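Local coordinates for phenylacetic acid degradation protein PaaI (Thermus thermophilus HB8, PDB 1WLU) that probably hydrolyses acyl-CoA thioesters in phenylacetic acid degradation, as a hot dog-fold thioesterase of four subunits, at residues G40-Y44 with C66-Y70; L46-F51 with V80-A84. All coordinates share one frame; numbering follows the deposited sequence.

Contact 1. Residues G40-Y44 with C66-Y70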
ATOM      1  N   GLY A  40       6.777   0.277  15.432  1.00 14.59           N
ATOM      2  CA  GLY A  40       5.864   0.525  14.329  1.00 14.56           C
ATOM      3  C   GLY A  40       4.497  -0.078  14.583  1.00 15.16           C
ATOM      4  O   GLY A  40       3.478   0.442  14.119  1.00 15.04           O
ATOM      5  N   GLY A  41       4.477  -1.185  15.319  1.00 14.11           N
ATOM      6  CA  GLY A  41       3.230  -1.855  15.634  1.00 14.82           C
ATOM      7  C   GLY A  41       2.370  -1.063  16.598  1.00 14.38           C
ATOM      8  O   GLY A  41       1.145  -1.177  16.581  1.00 14.50           O
ATOM      9  N   PHE A  42       3.006  -0.269  17.455  1.00 14.45           N
ATOM     10  CA  PHE A  42       2.246   0.540  18.397  1.00 13.41           C
ATOM     11  C   PHE A  42       1.587   1.685  17.639  1.00 13.55           C
ATOM     12  O   PHE A  42       0.403   1.964  17.827  1.00 13.46           O
ATOM     13  CB  PHE A  42       3.148   1.111  19.493  1.00 14.32           C
ATOM     14  CG  PHE A  42       2.444   2.085  20.393  1.00 14.13           C
ATOM     15  CD1 PHE A  42       1.523   1.641  21.336  1.00 14.31           C
ATOM     16  CD2 PHE A  42       2.652   3.453  20.252  1.00 14.78           C
ATOM     17  CE1 PHE A  42       0.815   2.547  22.124  1.00 15.16           C
ATOM     18  CE2 PHE A  42       1.949   4.367  21.035  1.00 15.21           C
ATOM     19  CZ  PHE A  42       1.028   3.912  21.972  1.00 15.06           C
ATOM     20  N   LEU A  43       2.357   2.352  16.782  1.00 12.86           N
ATOM     21  CA  LEU A  43       1.818   3.460  16.004  1.00 13.05           C
ATOM     22  C   LEU A  43       0.732   2.953  15.063  1.00 12.81           C
ATOM     23  O   LEU A  43      -0.294   3.608  14.877  1.00 13.09           O
ATOM     24  CB  LEU A  43       2.935   4.153  15.221  1.00 13.88           C
ATOM     25  CG  LEU A  43       4.011   4.801  16.101  1.00 14.68           C
ATOM     26  CD1 LEU A  43       5.071   5.435  15.219  1.00 17.44           C
ATOM     27  CD2 LEU A  43       3.380   5.846  17.019  1.00 17.46           C
ATOM     28  N   TYR A  44       0.947   1.782  14.476  1.00 12.77           N
ATOM     29  CA  TYR A  44      -0.055   1.214  13.588  1.00 13.18           C
ATOM     30  C   TYR A  44      -1.312   0.860  14.380  1.00 13.41           C
ATOM     31  O   TYR A  44      -2.425   1.137  13.936  1.00 12.86           O
ATOM     32  CB  TYR A  44       0.485  -0.031  12.879  1.00 12.70           C
ATOM     33  CG  TYR A  44      -0.516  -0.685  11.947  1.00 12.14           C
ATOM     34  CD1 TYR A  44      -1.489  -1.562  12.432  1.00 13.19           C
ATOM     35  CD2 TYR A  44      -0.496  -0.415  10.580  1.00 13.59           C
ATOM     36  CE1 TYR A  44      -2.416  -2.156  11.576  1.00 14.52           C
ATOM     37  CE2 TYR A  44      -1.415  -0.999   9.717  1.00 14.81           C
ATOM     38  CZ  TYR A  44      -2.369  -1.868  10.218  1.00 15.32           C
ATOM     39  OH  TYR A  44      -3.266  -2.453   9.351  1.00 19.14           O
ATOM     40  N   CYS A  66      -4.407  -2.122   4.396  1.00 11.58           N
ATOM     41  CA  CYS A  66      -3.988  -0.898   5.064  1.00 12.08           C
ATOM     42  C   CYS A  66      -2.537  -0.574   4.758  1.00 12.36           C
ATOM     43  O   CYS A  66      -1.692  -1.468   4.677  1.00 13.36           O
ATOM     44  CB  CYS A  66      -4.158  -1.035   6.575  1.00 12.38           C
ATOM     45  SG  CYS A  66      -5.841  -1.451   7.067  1.00 14.16           S
ATOM     46  N   ARG A  67      -2.257   0.712   4.588  1.00 11.24           N
ATOM     47  CA  ARG A  67      -0.907   1.184   4.313  1.00 11.34           C
ATOM     48  C   ARG A  67      -0.502   2.139   5.422  1.00 10.66           C
ATOM     49  O   ARG A  67      -1.296   2.977   5.859  1.00 11.59           O
ATOM     50  CB  ARG A  67      -0.853   1.914   2.969  1.00 11.00           C
ATOM     51  CG  ARG A  67       0.509   2.524   2.627  1.00 12.04           C
ATOM     52  CD  ARG A  67       0.400   3.299   1.321  1.00 11.51           C
ATOM     53  NE  ARG A  67       1.612   4.039   0.973  1.00 11.50           N
ATOM     54  CZ  ARG A  67       2.475   3.682   0.026  1.00 12.21           C
ATOM     55  NH1 ARG A  67       2.282   2.579  -0.688  1.00 12.16           N
ATOM     56  NH2 ARG A  67       3.526   4.450  -0.226  1.00 12.74           N
ATOM     57  N   MET A  68       0.734   2.001   5.882  1.00 11.26           N
ATOM     58  CA  MET A  68       1.257   2.857   6.930  1.00 11.72           C
ATOM     59  C   MET A  68       2.571   3.462   6.445  1.00 11.31           C
ATOM     60  O   MET A  68       3.521   2.733   6.144  1.00 10.91           O
ATOM     61  CB  MET A  68       1.497   2.040   8.203  1.00 13.35           C
ATOM     62  CG  MET A  68       1.967   2.854   9.391  1.00 13.75           C
ATOM     63  SD  MET A  68       0.667   3.887  10.084  1.00 15.97           S
ATOM     64  CE  MET A  68       1.396   4.274  11.684  1.00 15.04           C
ATOM     65  N   ASP A  69       2.608   4.788   6.346  1.00 11.17           N
ATOM     66  CA  ASP A  69       3.803   5.506   5.917  1.00 11.29           C
ATOM     67  C   ASP A  69       4.355   6.241   7.133  1.00 11.76           C
ATOM     68  O   ASP A  69       3.666   7.061   7.736  1.00 11.76           O
ATOM     69  CB  ASP A  69       3.457   6.492   4.796  1.00 11.97           C
ATOM     70  CG  ASP A  69       3.076   5.791   3.503  1.00 11.88           C
ATOM     71  OD1 ASP A  69       3.857   4.931   3.042  1.00 13.07           O
ATOM     72  OD2 ASP A  69       2.004   6.102   2.942  1.00 12.57           O
ATOM     73  N   TYR A  70       5.598   5.932   7.489  1.00 11.33           N
ATOM     74  CA  TYR A  70       6.254   6.520   8.658  1.00 11.41           C
ATOM     75  C   TYR A  70       7.145   7.697   8.288  1.00 11.73           C
ATOM     76  O   TYR A  70       7.997   7.577   7.406  1.00 12.10           O
ATOM     77  CB  TYR A  70       7.093   5.448   9.353  1.00 12.38           C
ATOM     78  CG  TYR A  70       6.288   4.282   9.878  1.00 12.44           C
ATOM     79  CD1 TYR A  70       5.773   4.291  11.172  1.00 13.23           C
ATOM     80  CD2 TYR A  70       6.046   3.165   9.082  1.00 13.72           C
ATOM     81  CE1 TYR A  70       5.040   3.214  11.662  1.00 13.09           C
ATOM     82  CE2 TYR A  70       5.313   2.086   9.561  1.00 14.10           C
ATOM     83  CZ  TYR A  70       4.815   2.118  10.853  1.00 14.34           C
ATOM     84  OH  TYR A  70       4.100   1.053  11.345  1.00 15.56           O
TER
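Gly40 O is gripped by two donors that reach it from opposite faces of its carbonyl plane. Tyr70 OH donates to it across the contact at 2.9 Å, and Tyr44 N closes the first helical turn on it. Tyr70 OH approaches well off the C=O axis, at a C=O...donor angle of 106°, and stands above the carbonyl plane. Leu43 CD1 meets the edge of the Tyr70 ring. The Tyr44 ring turns its own edge to the strand, with CD2 4.0 Å from Met68 CB and OH 3.2 Å from Cys66 CB. Met68 bends at chi2 (72°), which brings its CE to 3.7 Å from Leu43 O. Tyr44 OH and Tyr70 OH each hydrogen-bond the other tyrosine's hydroxyl in the second subunit. Tyr70 also belongs to the site where CoA has been seen bound. Losing the hydroxyl to a phenylalanine here would probably take from Gly40 O its donor across the contact and leave Tyr44 OH of the second subunit without this mate. The start of helix 40-56 lies over strand 61-70, the last strand of this chain's sheet on that side. Phe110 of neighbouring strand 105-116 packs beside Cys66 and Met68, and a strand of the second subunit continues the sheet.

Contact 2. Residues L46-F51 with V80-A84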
ATOM      1  N   LEU A  46      -2.462   2.230  16.957  1.00 13.07           N
ATOM      2  CA  LEU A  46      -3.147   3.480  17.256  1.00 12.68           C
ATOM      3  C   LEU A  46      -3.984   3.915  16.054  1.00 13.00           C
ATOM      4  O   LEU A  46      -5.174   4.200  16.182  1.00 13.50           O
ATOM      5  CB  LEU A  46      -2.123   4.565  17.595  1.00 14.50           C
ATOM      6  CG  LEU A  46      -2.670   5.958  17.902  1.00 15.57           C
ATOM      7  CD1 LEU A  46      -3.382   5.943  19.250  1.00 18.34           C
ATOM      8  CD2 LEU A  46      -1.527   6.957  17.925  1.00 17.72           C
ATOM      9  N   ALA A  47      -3.357   3.959  14.882  1.00 12.50           N
ATOM     10  CA  ALA A  47      -4.057   4.366  13.668  1.00 12.56           C
ATOM     11  C   ALA A  47      -5.176   3.393  13.324  1.00 12.88           C
ATOM     12  O   ALA A  47      -6.282   3.805  12.971  1.00 13.03           O
ATOM     13  CB  ALA A  47      -3.072   4.460  12.509  1.00 12.09           C
ATOM     14  N   ASP A  48      -4.884   2.101  13.432  1.00 12.80           N
ATOM     15  CA  ASP A  48      -5.857   1.064  13.127  1.00 13.20           C
ATOM     16  C   ASP A  48      -7.076   1.156  14.037  1.00 14.10           C
ATOM     17  O   ASP A  48      -8.197   0.876  13.612  1.00 14.04           O
ATOM     18  CB  ASP A  48      -5.212  -0.314  13.273  1.00 14.66           C
ATOM     19  CG  ASP A  48      -6.121  -1.427  12.818  1.00 17.48           C
ATOM     20  OD1 ASP A  48      -6.440  -1.470  11.614  1.00 21.61           O
ATOM     21  OD2 ASP A  48      -6.524  -2.254  13.659  1.00 18.77           O
ATOM     22  N   SER A  49      -6.856   1.542  15.289  1.00 13.59           N
ATOM     23  CA  SER A  49      -7.961   1.668  16.235  1.00 13.98           C
ATOM     24  C   SER A  49      -8.899   2.806  15.828  1.00 13.60           C
ATOM     25  O   SER A  49     -10.119   2.660  15.897  1.00 13.99           O
ATOM     26  CB  SER A  49      -7.425   1.893  17.652  1.00 14.37           C
ATOM     27  OG  SER A  49      -6.713   0.753  18.106  1.00 15.77           O
ATOM     28  N   ALA A  50      -8.334   3.935  15.405  1.00 12.60           N
ATOM     29  CA  ALA A  50      -9.151   5.065  14.966  1.00 12.22           C
ATOM     30  C   ALA A  50      -9.895   4.661  13.690  1.00 13.11           C
ATOM     31  O   ALA A  50     -11.064   4.994  13.503  1.00 13.55           O
ATOM     32  CB  ALA A  50      -8.268   6.277  14.708  1.00 12.42           C
ATOM     33  N   PHE A  51      -9.193   3.939  12.820  1.00 12.24           N
ATOM     34  CA  PHE A  51      -9.722   3.425  11.557  1.00 12.17           C
ATOM     35  C   PHE A  51     -10.910   2.497  11.835  1.00 12.44           C
ATOM     36  O   PHE A  51     -11.964   2.606  11.203  1.00 12.62           O
ATOM     37  CB  PHE A  51      -8.575   2.680  10.852  1.00 12.36           C
ATOM     38  CG  PHE A  51      -8.989   1.802   9.701  1.00 12.07           C
ATOM     39  CD1 PHE A  51      -9.578   2.336   8.560  1.00 14.74           C
ATOM     40  CD2 PHE A  51      -8.687   0.445   9.723  1.00 14.49           C
ATOM     41  CE1 PHE A  51      -9.847   1.531   7.456  1.00 16.75           C
ATOM     42  CE2 PHE A  51      -8.953  -0.369   8.624  1.00 13.35           C
ATOM     43  CZ  PHE A  51      -9.531   0.179   7.490  1.00 15.70           C
ATOM     44  N   VAL A  80       0.600  11.005  21.357  1.00 16.66           N
ATOM     45  CA  VAL A  80       0.268  10.863  19.948  1.00 16.32           C
ATOM     46  C   VAL A  80      -1.225  10.640  19.729  1.00 15.66           C
ATOM     47  O   VAL A  80      -1.912  10.071  20.577  1.00 15.37           O
ATOM     48  CB  VAL A  80       1.083   9.695  19.339  1.00 18.35           C
ATOM     49  CG1 VAL A  80       0.738   8.401  20.050  1.00 20.53           C
ATOM     50  CG2 VAL A  80       0.835   9.592  17.845  1.00 19.05           C
ATOM     51  N   GLU A  81      -1.715  11.107  18.585  1.00 14.76           N
ATOM     52  CA  GLU A  81      -3.121  10.981  18.213  1.00 16.08           C
ATOM     53  C   GLU A  81      -3.254  10.440  16.798  1.00 14.18           C
ATOM     54  O   GLU A  81      -2.393  10.681  15.951  1.00 15.02           O
ATOM     55  CB  GLU A  81      -3.810  12.348  18.246  1.00 19.06           C
ATOM     56  CG  GLU A  81      -4.169  12.885  19.610  1.00 23.06           C
ATOM     57  CD  GLU A  81      -4.704  14.303  19.526  1.00 22.56           C
ATOM     58  OE1 GLU A  81      -5.233  14.680  18.454  1.00 24.95           O
ATOM     59  OE2 GLU A  81      -4.602  15.038  20.529  1.00 27.57           O
ATOM     60  N   ALA A  82      -4.336   9.712  16.551  1.00 13.16           N
ATOM     61  CA  ALA A  82      -4.628   9.183  15.223  1.00 13.12           C
ATOM     62  C   ALA A  82      -6.003   9.740  14.864  1.00 13.42           C
ATOM     63  O   ALA A  82      -6.996   9.460  15.542  1.00 13.76           O
ATOM     64  CB  ALA A  82      -4.651   7.666  15.239  1.00 12.94           C
ATOM     65  N   ARG A  83      -6.043  10.549  13.811  1.00 12.51           N
ATOM     66  CA  ARG A  83      -7.270  11.193  13.356  1.00 13.17           C
ATOM     67  C   ARG A  83      -7.774  10.552  12.073  1.00 13.01           C
ATOM     68  O   ARG A  83      -7.172  10.719  11.010  1.00 12.84           O
ATOM     69  CB  ARG A  83      -7.001  12.681  13.133  1.00 13.50           C
ATOM     70  CG  ARG A  83      -6.376  13.353  14.345  1.00 16.26           C
ATOM     71  CD  ARG A  83      -5.794  14.704  14.001  1.00 19.61           C
ATOM     72  NE  ARG A  83      -5.196  15.340  15.172  1.00 21.65           N
ATOM     73  CZ  ARG A  83      -4.561  16.506  15.142  1.00 21.84           C
ATOM     74  NH1 ARG A  83      -4.441  17.164  13.998  1.00 23.16           N
ATOM     75  NH2 ARG A  83      -4.057  17.017  16.258  1.00 23.83           N
ATOM     76  N   ALA A  84      -8.885   9.827  12.176  1.00 12.51           N
ATOM     77  CA  ALA A  84      -9.462   9.134  11.031  1.00 11.56           C
ATOM     78  C   ALA A  84     -10.618   9.891  10.396  1.00 13.06           C
ATOM     79  O   ALA A  84     -11.528  10.350  11.087  1.00 13.63           O
ATOM     80  CB  ALA A  84      -9.927   7.741  11.454  1.00 13.18           C
TER
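Val80 touches the helix through both of its methyl branches, which meet Leu46 CD2 tip to tip. This is the core of the hot dog fold, where the antiparallel sheet wraps around the long helix 40-56. The helix segment and strand 80-84 run in roughly the same direction, 35° apart, with axes 7.4 Å apart at their closest. With chi1 at 61°, Val80 CG1 lies between the backbone N and the carbonyl carbon, and both branches are turned onto Leu46 CD2. The pair Leu46 CD2 and Val80 CG1 is tight at 3.4 Å.

Glu81 points to the other side of the strand. There it forms a salt bridge with Arg83, Arg83 NE lying 3.3 Å from Glu81 OE1. OE1 lies at the edge of the guanidinium, in its plane, but the hydrogen bonds from NE and NH2 are weak.

Ala82 faces the helix again. Its single methyl fits among three helix residues. Ala82 CB is 3.7 Å from Leu46 CG, lies against Ala47 CA, and also meets Ala50 CB. The small side chains bring the backbones close, with Ala47 CA and Ala82 CA 5.1 Å apart. Val98 of strand 93-102 and Val23 of strand 20-26 carry this apolar packing to the strands that flank 79-89.

Ala84 is the next residue to face the helix, and its methyl meets Ala50. Ala50 CB lies 3.9 Å from Ala84 CB and 3.5 Å from Ala82 O. Beyond that pair, Ala84 CB rests 3.6 Å from Ala50 O, at the carbonyl oxygen of the helix backbone.

How the contacts relate
Both contacts are buried, and both set helix 40-56 against the same antiparallel sheet. Contact 2 lies near the centre of the chain, on an inner strand. Contact 1 lies farther out, on the strand that meets the second subunit. Their chemistry follows this placement. Contact 2 joins helix and strand by close apolar packing, mostly alanine methyls, and its salt bridge is on the far side of the strand. Contact 1 keeps the elements farther apart, bridges them with tyrosine rings, and adds a hydrogen bond linked to the interface with the second subunit and the CoA site. The two touch where Cys66 SG lies 3.6 Å from Phe51 CE2.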